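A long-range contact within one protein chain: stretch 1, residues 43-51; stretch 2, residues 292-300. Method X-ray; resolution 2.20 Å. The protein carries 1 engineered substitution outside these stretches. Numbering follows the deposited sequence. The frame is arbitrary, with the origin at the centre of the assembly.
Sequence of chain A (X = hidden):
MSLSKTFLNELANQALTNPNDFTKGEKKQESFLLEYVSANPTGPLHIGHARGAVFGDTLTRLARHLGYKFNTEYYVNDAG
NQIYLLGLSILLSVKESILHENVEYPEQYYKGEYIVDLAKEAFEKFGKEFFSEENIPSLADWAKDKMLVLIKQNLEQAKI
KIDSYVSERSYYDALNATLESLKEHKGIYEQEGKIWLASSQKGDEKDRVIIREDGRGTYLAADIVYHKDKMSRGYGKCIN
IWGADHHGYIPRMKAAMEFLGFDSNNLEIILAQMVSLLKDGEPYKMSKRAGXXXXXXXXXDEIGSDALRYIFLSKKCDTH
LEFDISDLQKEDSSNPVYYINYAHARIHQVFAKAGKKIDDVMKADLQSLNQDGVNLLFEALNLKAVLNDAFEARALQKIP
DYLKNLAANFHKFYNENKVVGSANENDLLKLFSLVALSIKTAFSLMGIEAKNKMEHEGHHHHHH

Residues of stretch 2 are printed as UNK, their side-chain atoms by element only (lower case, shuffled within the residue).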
# COMPACT_ATOMS: atom_id res chain seq x y z
N GLY A 43 5.10 0.13 17.70
CA GLY A 43 3.94 1.00 17.76
C GLY A 43 2.95 0.80 16.62
O GLY A 43 3.22 0.02 15.70
N PRO A 44 1.79 1.47 16.69
CA PRO A 44 0.86 1.48 15.56
C PRO A 44 1.44 2.29 14.40
O PRO A 44 2.32 3.13 14.62
CB PRO A 44 -0.38 2.17 16.12
CG PRO A 44 0.13 3.03 17.24
CD PRO A 44 1.28 2.26 17.83
N LEU A 45 0.95 2.03 13.19
CA LEU A 45 1.44 2.72 12.00
C LEU A 45 1.17 4.22 12.05
O LEU A 45 0.08 4.66 12.40
CB LEU A 45 0.82 2.11 10.74
CG LEU A 45 1.18 0.66 10.43
CD1 LEU A 45 0.58 0.22 9.12
CD2 LEU A 45 2.68 0.48 10.41
N HIS A 46 2.20 5.00 11.73
CA HIS A 46 2.04 6.43 11.61
C HIS A 46 1.41 6.73 10.25
O HIS A 46 1.37 5.86 9.38
CB HIS A 46 3.39 7.13 11.76
CG HIS A 46 4.02 6.94 13.11
ND1 HIS A 46 5.38 7.01 13.32
CD2 HIS A 46 3.47 6.67 14.32
CE1 HIS A 46 5.64 6.80 14.60
NE2 HIS A 46 4.50 6.59 15.23
N ILE A 47 0.92 7.96 10.09
CA ILE A 47 0.27 8.37 8.85
C ILE A 47 1.25 8.43 7.67
O ILE A 47 0.85 8.18 6.53
CB ILE A 47 -0.56 9.69 9.03
CG1 ILE A 47 -1.51 9.93 7.85
CG2 ILE A 47 0.35 10.89 9.28
CD1 ILE A 47 -2.46 8.77 7.55
N GLY A 48 2.53 8.69 7.95
CA GLY A 48 3.57 8.72 6.92
C GLY A 48 3.83 7.39 6.23
O GLY A 48 4.48 7.35 5.18
N HIS A 49 3.34 6.30 6.82
CA HIS A 49 3.42 4.98 6.21
C HIS A 49 2.28 4.72 5.21
O HIS A 49 2.33 3.76 4.45
CB HIS A 49 3.37 3.88 7.29
CG HIS A 49 4.62 3.79 8.11
ND1 HIS A 49 4.65 4.09 9.45
CD2 HIS A 49 5.89 3.44 7.77
CE1 HIS A 49 5.88 3.92 9.91
NE2 HIS A 49 6.65 3.53 8.91
N ALA A 50 1.27 5.59 5.23
CA ALA A 50 0.02 5.33 4.52
C ALA A 50 0.16 5.31 3.00
O ALA A 50 -0.37 4.41 2.34
CB ALA A 50 -1.08 6.28 4.97
N ARG A 51 0.87 6.29 2.44
CA ARG A 51 1.06 6.36 1.00
C ARG A 51 1.77 5.14 0.45
O ARG A 51 1.29 4.54 -0.52
CB ARG A 51 1.79 7.63 0.57
CG ARG A 51 1.64 7.92 -0.91
CD ARG A 51 2.39 9.16 -1.30
NE ARG A 51 1.94 9.71 -2.58
CZ ARG A 51 2.22 10.94 -2.99
NH1 ARG A 51 2.95 11.75 -2.22
NH2 ARG A 51 1.78 11.37 -4.17
N UNK A 292 2.45 11.72 20.23
CA UNK A 292 3.17 12.79 19.54
C UNK A 292 3.20 12.62 18.01
O UNK A 292 3.79 13.43 17.29
c UNK A 292 5.06 14.38 20.14
n UNK A 292 6.19 14.65 19.49
o UNK A 292 4.43 15.24 20.76
c UNK A 292 4.59 12.93 20.10
N UNK A 293 2.56 11.56 17.52
CA UNK A 293 2.48 11.25 16.10
C UNK A 293 1.03 11.06 15.67
O UNK A 293 0.20 10.61 16.46
c UNK A 293 7.44 10.15 16.80
c UNK A 293 6.99 10.71 15.61
c UNK A 293 5.63 10.65 15.28
c UNK A 293 5.18 9.48 17.33
c UNK A 293 6.54 9.53 17.67
c UNK A 293 3.26 9.97 15.78
c UNK A 293 4.72 10.04 16.14
N UNK A 294 0.72 11.39 14.42
CA UNK A 294 -0.60 11.10 13.86
C UNK A 294 -0.61 9.65 13.36
O UNK A 294 0.28 9.23 12.62
c UNK A 294 -2.38 11.73 12.16
c UNK A 294 -1.01 12.09 12.73
c UNK A 294 -1.01 13.53 13.25
c UNK A 294 -0.78 14.58 12.17
N UNK A 295 -1.62 8.91 13.79
CA UNK A 295 -1.73 7.49 13.52
C UNK A 295 -2.57 7.25 12.27
O UNK A 295 -3.58 7.92 12.06
c UNK A 295 -2.42 6.79 14.70
c UNK A 295 -1.69 6.27 15.94
c UNK A 295 -2.70 5.68 16.93
c UNK A 295 -0.83 7.31 16.63
N UNK A 296 -2.14 6.30 11.44
CA UNK A 296 -2.90 5.84 10.28
C UNK A 296 -4.32 5.45 10.70
O UNK A 296 -5.30 5.79 10.03
c UNK A 296 -2.83 4.13 8.33
c UNK A 296 -2.18 4.66 9.60
s UNK A 296 -1.87 2.81 7.57
c UNK A 296 -3.15 1.69 7.10
N UNK A 297 -4.40 4.77 11.84
CA UNK A 297 -5.62 4.33 12.50
C UNK A 297 -6.60 5.46 12.79
O UNK A 297 -7.81 5.30 12.58
c UNK A 297 -5.24 3.68 13.83
o UNK A 297 -6.02 2.54 14.08
N UNK A 298 -6.09 6.58 13.29
CA UNK A 298 -6.91 7.74 13.64
C UNK A 298 -7.54 8.36 12.40
O UNK A 298 -8.72 8.73 12.42
o UNK A 298 -6.36 7.45 16.35
c UNK A 298 -5.73 8.39 15.80
o UNK A 298 -4.83 9.02 16.39
c UNK A 298 -6.07 8.79 14.37
N UNK A 299 -6.76 8.45 11.32
CA UNK A 299 -7.23 8.98 10.05
C UNK A 299 -8.30 8.08 9.42
O UNK A 299 -9.33 8.58 8.96
c UNK A 299 -5.14 10.37 9.66
c UNK A 299 -6.50 9.61 7.69
c UNK A 299 -6.03 9.25 9.09
N UNK A 300 -8.08 6.76 9.44
CA UNK A 300 -9.08 5.81 8.92
C UNK A 300 -10.37 5.85 9.76
O UNK A 300 -11.46 5.70 9.22
c UNK A 300 -8.55 4.35 8.80
c UNK A 300 -7.30 4.30 7.98
c UNK A 300 -9.60 3.44 8.16
O HOH W 1 -1.99 3.60 13.03

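Position 292 carries two carbons, the second bearing one oxygen and one nitrogen, a carboxamide. It lies out of reach of stretch 1 and is poorly ordered: Asn 292.

Position 293 has one carbon leading to a ring of six carbons, its CA-to-CB bond points toward stretch 1, and the ring lies in an offset stack with the His 46 ring, centroids 4.3 Å apart and planes at 18°. One carbon and a bare ring of six carbons make it Phe 293. Its CB also sits over the face of the imidazole; NE2 of His 46 comes within 3.6 Å of CG of Phe 293.

Position 294 has four carbons, forked at the first, with one arm two carbons long. CB, the fork atom, lies 3.9 Å from CG2 of Ile 47, and the residue is Ile 294. N of Ile 47 donates a hydrogen bond to O of Ile 294 at 2.9 Å.

Position 295 also has four carbons, but forked at the second, and one branch end packs on Pro 44: Leu 295. Although CA-to-CB points away overall, CD2 reaches CG of Pro 44 at 3.9 Å. This is the N-cap position, right before a helix.

Position 296 is an unbranched chain of two carbons, a sulfur and a last carbon, with the sulfur beside Leu 45, hence Met 296. With chi1 and chi2 both t, the chain stretches out to bring SD within 3.9 Å of CD1 of Leu 45, while CG lies 4.4 Å from CB of Ala 50.

Position 297, one carbon and one oxygen, makes no side-chain contact and is Ser 297; its N donates to a water that in turn donates to O of Leu 45.

Position 298, two carbons with two oxygens on the second, is out of reach: Asp 298.

Position 299 is one carbon carrying two more; its CA-to-CB bond points toward stretch 1 and a methyl meets Ile 47. It is Val 299, its CG2 3.8 Å from CD1 of Ile 47, one helical turn on from Leu 295.

Position 300 has the same three-carbon fork and does not touch stretch 1: Val 300.

The rule is a short backbone clasp dressed with side chains. A single beta bridge pairs His 46 with Leu 295, and its second hydrogen bond, from N of Met 296 to O of Leu 45 at 2.9 Å, engages the first residue of the helix. Around that clasp, Ile 47 and Met 296 supply the largest covered areas, and the stack adds an aromatic contact between the partly exposed His 46 and the exposed Phe 293.

Stretch 2 (292-300) NFILMSDVV
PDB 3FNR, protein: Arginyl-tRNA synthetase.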